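Local coordinates for protein serine proteinase inhibitor A (Sagittaria sagittifolia, PDB 3E8L) that probably inhibits trypsin and chymotrypsin simultaneously through two separate reactive sites, and kallikrein only weakly, at residues D49-Y54 against P94-T99; T74-M79 against S83-S88; F89-P92 against D98-W101. The protein carries 2 engineered substitutions. One frame throughout, in Å; residues are numbered along the deposited sequence.

Contact 1: D49-Y54 against P94-T99; sequences DACKSY and PLICDT
Cys51 and Cys97 meet through their sulfurs alone, no flat side chain of 49-54 or 94-99 taking part, and their covalent bond carries the contact. The SG atoms of Cys51 and Cys97 stand 1.8 Å apart, too short to be taken literally, although the connectivity is clear. A chi3 of -71° gives the bridge left-handed sense. In both residues the CB bond points at the partner segment and SG lies beside the backbone N (chi1 -37° in Cys51, -65° in Cys97), which brings the sulfurs together across a CA-CA gap of 5.4 Å. A looser side-chain contact flanks it: CG2 of Ile96 rests 4.1 Å from SG of Cys51. Cys51 belongs to a type II' turn from Asp49 to Lys52, closed by Lys52 N bonding Asp49 O, with Asp49 N to Lys52 O (2.9 Å) as return bond. Cys97 ends a type I turn, its N 2.8 Å from Pro94 O. Outside the segments, Tyr122 packs beside Cys51. The bridge thus ties the tip of the hairpin of strands 43-49 and 52-57 to the loop after strand 92-94, as does the first disulfide of Kunitz-type beta-trefoil inhibitors.

Contact 2: T74-M79 against S83-S88; sequences TSQPVM and SRYKFS. With SO4 (sulfate ion), chain I.
Met79 meets Tyr85 without any backbone pairing between their segments: the nearest CA atoms, those of Met79 and Ser83, are 7.4 Å apart, and an irregular loop (74-79) runs beside a strand (84-88). The side chains therefore do the work. The closest approach is from CG of Met79 to CE2 of Tyr85, 3.5 Å, and it comes in obliquely to the ring. With CG of Met79 anti to its own backbone N (chi1 171°), the thioether is carried along the CD2-CE2 side of the phenol, and SD ends 5.0 Å from the centroid of the Tyr85 ring, 48° off the ring normal. This is a Met-aromatic contact of slanted geometry. Beyond the ring, the Tyr85 hydroxyl comes 3.6 Å from CA of Met79 and finds its hydrogen-bond partner in the backbone N of Gln80, just past the loop segment, so the phenol is held at both its flank and its tip.

In the beta-trefoil the loop belongs to the long connection between strands 67-70 and 84-89, which are antiparallel neighbours in a four-stranded sheet. Met79 also packs on Phe69 of the first of these strands and on Val19.

The loop has a brace of its own: NE2 of Gln76 donates to O of Val78 at 2.8 Å with an N-H...O angle of 151°, and that oxygen lies almost in the Gln76 amide plane. Lys86, next along the strand, sends its extended chain in a widely different direction from Tyr85. Its NZ bonds O1 of a sulfate ion, probably from the crystallisation liquor, at 3.2 Å, while CD lies 3.4 Å from O4 of the same ion. Its ammonium also makes a cation-pi contact with Phe128.

Contact 3: F89-P92 against D98-W101; sequences FSMP and DTAW
Phe89 leaves the chain at CB, which lies 4.1 Å from CB of Thr99, and then reaches on to Trp101. CG stands beside the backbone N and anti to the carbonyl carbon (chi1 -77°), a rotation that turns one face of the ring to the indole nitrogen. Along CD2 and CE2 of Phe89 the approach to Trp101 NE1 tightens, from 3.6 Å at CD2 to 3.3 Å at CE2, and eases again past it. NE1 stands 3.3 Å above the phenyl plane, offset toward the rim, while CE1 of Phe89 lies at the edge of the indole, in its plane. At the far end CZ meets CZ2 of Trp101 at 3.8 Å. The phenyl and the five-membered ring of the indole are inclined at 50°, an oblique pairing.

The backbone of Phe89 is gripped by Thr99 in two places. OG1 of Thr99 donates to O of Phe89 at 2.7 Å, in the carbonyl plane and on a lone pair. In return, N of Phe89 donates to O of Thr99 at 3.3 Å; here the donor lies above the carbonyl plane, although the N-H...O angle is a fairly straight 157°. CG2 of Thr99 packs on CG of Met91 at 3.7 Å.

Exchanging Phe89 for an alanine removes the phenyl face over NE1 and would probably open a gap beside Thr45 and Ala119, which also pack on this side chain.

Phe87 and Phe131 meet the indole as well, making Trp101 part of an aromatic cluster within the beta-trefoil. Pro92, at the end of the segment, pairs as an antiparallel ladder with a strand of another protein's chain. Two hydrogen bonds and an aromatic pair thus close the base of an excursion whose outer part is consistent with an inhibitor reactive-site loop.

In the fold
Contact 1 and contact 3 are neighbours, with centres about 8 Å apart, and share Asp98 and Thr99; contact 2 lies farther off, its centre about 16 Å from that of contact 3 and 22 Å from that of contact 1. Along the chain 49-54 comes first, then both segments of contact 2, then 89-92, and finally the overlapping 94-99 and 98-101. Strand 84-89 links contact 2 to contact 3, and a probable hydrogen bond from Trp101 N to Phe87 O (2.8 Å) joins them again. The disulfide and the Phe89-Trp101 pairing both brace the excursion between strands 84-89 and 101-103, whose Pro92 and Pro94 pair with another protein's chain.

Contact 1: D49-Y54 against P94-T99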
loop_
_atom_site.group_PDB
_atom_site.type_symbol
_atom_site.label_atom_id
_atom_site.label_comp_id
_atom_site.label_asym_id
_atom_site.label_seq_id
_atom_site.Cartn_x
_atom_site.Cartn_y
_atom_site.Cartn_z
ATOM N N ASP A 49 1.291 -6.645 17.255
ATOM C CA ASP A 49 2.647 -7.173 17.240
ATOM C C ASP A 49 3.541 -6.304 16.385
ATOM O O ASP A 49 3.111 -5.747 15.405
ATOM C CB ASP A 49 2.657 -8.591 16.669
ATOM C CG ASP A 49 3.993 -9.297 16.869
ATOM O OD1 ASP A 49 4.808 -8.889 17.755
ATOM O OD2 ASP A 49 4.217 -10.272 16.125
ATOM N N ALA A 50 4.808 -6.254 16.786
ATOM C CA ALA A 50 5.848 -5.498 16.107
ATOM C C ALA A 50 5.382 -4.089 15.825
ATOM O O ALA A 50 4.960 -3.376 16.726
ATOM C CB ALA A 50 6.268 -6.191 14.828
ATOM N N CYS A 51 5.465 -3.691 14.568
ATOM C CA CYS A 51 4.969 -2.398 14.164
ATOM C C CYS A 51 3.469 -2.526 13.809
ATOM O O CYS A 51 2.919 -1.608 13.235
ATOM C CB CYS A 51 5.820 -1.828 12.994
ATOM S SG CYS A 51 7.675 -2.125 12.991
ATOM N N LYS A 52 2.804 -3.637 14.178
ATOM C CA LYS A 52 1.424 -3.859 13.722
ATOM C C LYS A 52 0.319 -3.723 14.787
ATOM O O LYS A 52 0.477 -4.139 15.934
ATOM C CB LYS A 52 1.346 -5.221 13.042
ATOM C CG LYS A 52 0.043 -5.525 12.330
ATOM C CD LYS A 52 0.112 -6.887 11.647
ATOM C CE LYS A 52 1.056 -6.866 10.469
ATOM N NZ LYS A 52 0.918 -8.120 9.696
ATOM N N SER A 53 -0.806 -3.150 14.374
ATOM C CA SER A 53 -1.939 -2.859 15.249
ATOM C C SER A 53 -3.237 -3.338 14.622
ATOM O O SER A 53 -3.302 -3.529 13.396
ATOM C CB SER A 53 -2.055 -1.350 15.465
ATOM O OG SER A 53 -1.106 -0.868 16.390
ATOM N N TYR A 54 -4.276 -3.528 15.442
ATOM C CA TYR A 54 -5.620 -3.742 14.893
ATOM C C TYR A 54 -6.274 -2.384 14.730
ATOM O O TYR A 54 -6.179 -1.550 15.643
ATOM C CB TYR A 54 -6.490 -4.583 15.819
ATOM C CG TYR A 54 -6.024 -6.000 16.032
ATOM C CD1 TYR A 54 -6.362 -6.994 15.139
ATOM C CD2 TYR A 54 -5.267 -6.346 17.148
ATOM C CE1 TYR A 54 -5.963 -8.297 15.333
ATOM C CE2 TYR A 54 -4.849 -7.655 17.357
ATOM C CZ TYR A 54 -5.206 -8.636 16.434
ATOM O OH TYR A 54 -4.811 -9.950 16.605
ATOM N N PRO A 94 8.190 4.536 15.722
ATOM C CA PRO A 94 9.622 4.365 15.444
ATOM C C PRO A 94 9.828 4.240 13.934
ATOM O O PRO A 94 8.985 3.633 13.265
ATOM C CB PRO A 94 9.961 3.051 16.144
ATOM C CG PRO A 94 8.671 2.289 16.180
ATOM C CD PRO A 94 7.594 3.328 16.326
ATOM N N LEU A 95 10.917 4.802 13.395
ATOM C CA LEU A 95 10.990 4.998 11.926
ATOM C C LEU A 95 11.092 3.713 11.096
ATOM O O LEU A 95 10.865 3.740 9.895
ATOM C CB LEU A 95 12.008 6.064 11.505
ATOM C CG LEU A 95 11.770 7.481 12.055
ATOM C CD1 LEU A 95 12.750 8.465 11.448
ATOM C CD2 LEU A 95 10.318 7.956 11.854
ATOM N N ILE A 96 11.391 2.585 11.736
ATOM C CA ILE A 96 11.304 1.309 11.046
ATOM C C ILE A 96 9.825 0.913 10.714
ATOM O O ILE A 96 9.573 0.050 9.859
ATOM C CB ILE A 96 12.097 0.211 11.807
ATOM C CG1 ILE A 96 12.501 -0.941 10.860
ATOM C CG2 ILE A 96 11.334 -0.242 13.064
ATOM C CD1 ILE A 96 13.086 -2.193 11.537
ATOM N N CYS A 97 8.862 1.582 11.309
ATOM C CA CYS A 97 7.478 1.235 11.074
ATOM C C CYS A 97 6.702 2.267 10.255
ATOM O O CYS A 97 6.853 3.444 10.472
ATOM C CB CYS A 97 6.785 1.015 12.428
ATOM S SG CYS A 97 7.372 -0.372 13.405
ATOM N N ASP A 98 5.868 1.814 9.321
ATOM C CA ASP A 98 4.876 2.668 8.705
ATOM C C ASP A 98 3.554 2.482 9.440
ATOM O O ASP A 98 3.487 1.796 10.452
ATOM C CB ASP A 98 4.743 2.421 7.199
ATOM C CG ASP A 98 4.304 1.013 6.864
ATOM O OD1 ASP A 98 3.336 0.523 7.470
ATOM O OD2 ASP A 98 4.919 0.401 5.973
ATOM N N THR A 99 2.510 3.111 8.931
ATOM C CA THR A 99 1.218 3.169 9.581
ATOM C C THR A 99 0.087 2.928 8.553
ATOM O O THR A 99 -1.081 3.248 8.811
ATOM C CB THR A 99 1.006 4.552 10.293
ATOM O OG1 THR A 99 1.024 5.594 9.313
ATOM C CG2 THR A 99 2.076 4.829 11.329
#

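Contact 2: T74-M79 against S83-S88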
loop_
_atom_site.group_PDB
_atom_site.type_symbol
_atom_site.label_atom_id
_atom_site.label_comp_id
_atom_site.label_asym_id
_atom_site.label_seq_id
_atom_site.Cartn_x
_atom_site.Cartn_y
_atom_site.Cartn_z
ATOM N N THR A 74 -0.078 11.573 -10.367
ATOM C CA THR A 74 -1.026 11.991 -11.397
ATOM C C THR A 74 -2.461 12.109 -10.923
ATOM O O THR A 74 -3.305 12.641 -11.629
ATOM C CB THR A 74 -0.976 11.091 -12.651
ATOM O OG1 THR A 74 -1.709 9.887 -12.422
ATOM C CG2 THR A 74 0.446 10.773 -13.042
ATOM N N SER A 75 -2.733 11.612 -9.726
ATOM C CA SER A 75 -4.076 11.683 -9.173
ATOM C C SER A 75 -4.487 13.121 -8.905
ATOM O O SER A 75 -3.666 13.947 -8.515
ATOM C CB SER A 75 -4.171 10.875 -7.883
ATOM O OG SER A 75 -5.487 10.895 -7.369
ATOM N N GLN A 76 -5.762 13.416 -9.118
ATOM C CA GLN A 76 -6.307 14.724 -8.752
ATOM C C GLN A 76 -6.376 14.777 -7.218
ATOM O O GLN A 76 -6.381 13.736 -6.577
ATOM C CB GLN A 76 -7.658 14.987 -9.442
ATOM C CG GLN A 76 -8.562 13.772 -9.569
ATOM C CD GLN A 76 -8.973 13.290 -8.226
ATOM O OE1 GLN A 76 -8.613 12.182 -7.805
ATOM N NE2 GLN A 76 -9.674 14.142 -7.497
ATOM N N PRO A 77 -6.370 15.983 -6.625
ATOM C CA PRO A 77 -6.145 16.140 -5.168
ATOM C C PRO A 77 -7.301 15.752 -4.224
ATOM O O PRO A 77 -7.208 15.988 -3.019
ATOM C CB PRO A 77 -5.861 17.650 -5.023
ATOM C CG PRO A 77 -5.675 18.168 -6.424
ATOM C CD PRO A 77 -6.485 17.287 -7.291
ATOM N N VAL A 78 -8.365 15.158 -4.745
ATOM C CA VAL A 78 -9.542 14.920 -3.934
ATOM C C VAL A 78 -9.920 13.448 -3.978
ATOM O O VAL A 78 -9.760 12.808 -5.005
ATOM C CB VAL A 78 -10.715 15.856 -4.388
ATOM C CG1 VAL A 78 -11.800 15.109 -5.133
ATOM C CG2 VAL A 78 -11.288 16.578 -3.205
ATOM N N MET A 79 -10.398 12.902 -2.865
ATOM C CA MET A 79 -10.791 11.497 -2.824
ATOM C C MET A 79 -12.068 11.304 -3.638
ATOM O O MET A 79 -13.054 12.007 -3.411
ATOM C CB MET A 79 -10.946 11.016 -1.365
ATOM C CG MET A 79 -11.553 9.646 -1.204
ATOM S SD MET A 79 -11.579 8.859 0.434
ATOM C CE MET A 79 -10.879 10.048 1.540
ATOM N N SER A 83 -12.913 5.001 -5.881
ATOM C CA SER A 83 -11.481 4.940 -6.160
ATOM C C SER A 83 -10.759 4.316 -4.989
ATOM O O SER A 83 -11.333 4.096 -3.928
ATOM C CB SER A 83 -10.905 6.322 -6.437
ATOM O OG SER A 83 -11.109 6.675 -7.776
ATOM N N ARG A 84 -9.488 4.042 -5.189
ATOM C CA ARG A 84 -8.709 3.318 -4.195
ATOM C C ARG A 84 -7.543 4.126 -3.648
ATOM O O ARG A 84 -6.805 4.771 -4.393
ATOM C CB ARG A 84 -8.260 1.960 -4.755
ATOM C CG ARG A 84 -9.314 0.909 -4.520
ATOM C CD ARG A 84 -10.431 0.914 -5.572
ATOM N NE ARG A 84 -9.904 0.217 -6.720
ATOM C CZ ARG A 84 -10.399 -0.885 -7.242
ATOM N NH1 ARG A 84 -11.517 -1.418 -6.776
ATOM N NH2 ARG A 84 -9.762 -1.427 -8.260
ATOM N N TYR A 85 -7.405 4.082 -2.333
ATOM C CA TYR A 85 -6.403 4.862 -1.639
ATOM C C TYR A 85 -5.725 4.104 -0.524
ATOM O O TYR A 85 -6.313 3.209 0.095
ATOM C CB TYR A 85 -7.033 6.125 -1.085
ATOM C CG TYR A 85 -7.714 6.897 -2.162
ATOM C CD1 TYR A 85 -6.974 7.634 -3.086
ATOM C CD2 TYR A 85 -9.095 6.872 -2.282
ATOM C CE1 TYR A 85 -7.607 8.343 -4.101
ATOM C CE2 TYR A 85 -9.735 7.564 -3.289
ATOM C CZ TYR A 85 -8.993 8.295 -4.196
ATOM O OH TYR A 85 -9.649 8.982 -5.185
ATOM N N LYS A 86 -4.470 4.478 -0.288
ATOM C CA LYS A 86 -3.709 4.040 0.872
ATOM C C LYS A 86 -4.178 4.874 2.066
ATOM O O LYS A 86 -4.237 6.106 1.973
ATOM C CB LYS A 86 -2.233 4.276 0.578
ATOM C CG LYS A 86 -1.231 3.919 1.673
ATOM C CD LYS A 86 0.150 3.809 0.991
ATOM C CE LYS A 86 1.305 4.154 1.909
ATOM N NZ LYS A 86 2.493 4.595 1.121
ATOM N N PHE A 87 -4.542 4.204 3.159
ATOM C CA PHE A 87 -4.936 4.861 4.421
ATOM C C PHE A 87 -3.759 4.789 5.389
ATOM O O PHE A 87 -3.198 3.719 5.581
ATOM C CB PHE A 87 -6.134 4.139 5.043
ATOM C CG PHE A 87 -7.466 4.454 4.396
ATOM C CD1 PHE A 87 -7.558 4.788 3.039
ATOM C CD2 PHE A 87 -8.644 4.380 5.151
ATOM C CE1 PHE A 87 -8.805 5.060 2.456
ATOM C CE2 PHE A 87 -9.876 4.641 4.575
ATOM C CZ PHE A 87 -9.962 4.986 3.238
ATOM N N SER A 88 -3.391 5.908 6.007
ATOM C CA SER A 88 -2.239 5.933 6.906
ATOM C C SER A 88 -2.530 6.795 8.121
ATOM O O SER A 88 -2.887 7.966 8.001
ATOM C CB SER A 88 -1.000 6.450 6.181
ATOM O OG SER A 88 -0.549 5.532 5.187
HETATM S S SO4 I . 1.420 5.064 -2.698
HETATM O O1 SO4 I . 2.411 4.202 -2.048
HETATM O O2 SO4 I . 1.647 6.460 -2.328
HETATM O O3 SO4 I . 1.481 4.895 -4.151
HETATM O O4 SO4 I . 0.082 4.702 -2.245
#

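Contact 3: F89-P92 against D98-W101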
loop_
_atom_site.group_PDB
_atom_site.type_symbol
_atom_site.label_atom_id
_atom_site.label_comp_id
_atom_site.label_asym_id
_atom_site.label_seq_id
_atom_site.Cartn_x
_atom_site.Cartn_y
_atom_site.Cartn_z
ATOM N N PHE A 89 -2.403 6.206 9.294
ATOM C CA PHE A 89 -2.562 6.949 10.508
ATOM C C PHE A 89 -1.427 7.947 10.708
ATOM O O PHE A 89 -0.270 7.666 10.401
ATOM C CB PHE A 89 -2.603 6.005 11.707
ATOM C CG PHE A 89 -3.918 5.288 11.885
ATOM C CD1 PHE A 89 -5.118 6.002 11.978
ATOM C CD2 PHE A 89 -3.947 3.908 11.998
ATOM C CE1 PHE A 89 -6.344 5.327 12.159
ATOM C CE2 PHE A 89 -5.149 3.225 12.186
ATOM C CZ PHE A 89 -6.349 3.926 12.275
ATOM N N SER A 90 -1.770 9.119 11.231
ATOM C CA SER A 90 -0.767 10.107 11.593
ATOM C C SER A 90 -0.567 9.946 13.077
ATOM O O SER A 90 -1.368 10.426 13.886
ATOM C CB SER A 90 -1.250 11.518 11.262
ATOM O OG SER A 90 -0.206 12.452 11.427
ATOM N N MET A 91 0.478 9.213 13.433
ATOM C CA MET A 91 0.703 8.828 14.828
ATOM C C MET A 91 2.191 8.660 15.064
ATOM O O MET A 91 2.921 8.304 14.141
ATOM C CB MET A 91 -0.049 7.538 15.149
ATOM C CG MET A 91 0.354 6.337 14.278
ATOM S SD MET A 91 -0.490 4.806 14.694
ATOM C CE MET A 91 -0.092 4.645 16.448
ATOM N N PRO A 92 2.656 8.944 16.289
ATOM C CA PRO A 92 4.095 8.841 16.524
ATOM C C PRO A 92 4.505 7.385 16.361
ATOM O O PRO A 92 3.762 6.491 16.777
ATOM C CB PRO A 92 4.248 9.292 17.976
ATOM C CG PRO A 92 2.976 9.991 18.321
ATOM C CD PRO A 92 1.932 9.315 17.515
ATOM N N ASP A 98 5.868 1.814 9.321
ATOM C CA ASP A 98 4.876 2.668 8.705
ATOM C C ASP A 98 3.554 2.482 9.440
ATOM O O ASP A 98 3.487 1.796 10.452
ATOM C CB ASP A 98 4.743 2.421 7.199
ATOM C CG ASP A 98 4.304 1.013 6.864
ATOM O OD1 ASP A 98 3.336 0.523 7.470
ATOM O OD2 ASP A 98 4.919 0.401 5.973
ATOM N N THR A 99 2.510 3.111 8.931
ATOM C CA THR A 99 1.218 3.169 9.581
ATOM C C THR A 99 0.087 2.928 8.553
ATOM O O THR A 99 -1.081 3.248 8.811
ATOM C CB THR A 99 1.006 4.552 10.293
ATOM O OG1 THR A 99 1.024 5.594 9.313
ATOM C CG2 THR A 99 2.076 4.829 11.329
ATOM N N ALA A 100 0.432 2.385 7.388
ATOM C CA ALA A 100 -0.566 2.147 6.341
ATOM C C ALA A 100 -1.492 0.992 6.748
ATOM O O ALA A 100 -1.067 0.055 7.429
ATOM C CB ALA A 100 0.111 1.871 5.018
ATOM N N TRP A 101 -2.751 1.072 6.350
ATOM C CA TRP A 101 -3.717 0.033 6.648
ATOM C C TRP A 101 -3.511 -1.135 5.727
ATOM O O TRP A 101 -3.071 -0.952 4.591
ATOM C CB TRP A 101 -5.137 0.541 6.401
ATOM C CG TRP A 101 -5.657 1.508 7.375
ATOM C CD1 TRP A 101 -4.935 2.321 8.206
ATOM C CD2 TRP A 101 -7.039 1.819 7.607
ATOM N NE1 TRP A 101 -5.791 3.098 8.966
ATOM C CE2 TRP A 101 -7.085 2.811 8.605
ATOM C CE3 TRP A 101 -8.239 1.341 7.084
ATOM C CZ2 TRP A 101 -8.281 3.329 9.079
ATOM C CZ3 TRP A 101 -9.421 1.868 7.550
ATOM C CH2 TRP A 101 -9.436 2.841 8.539
#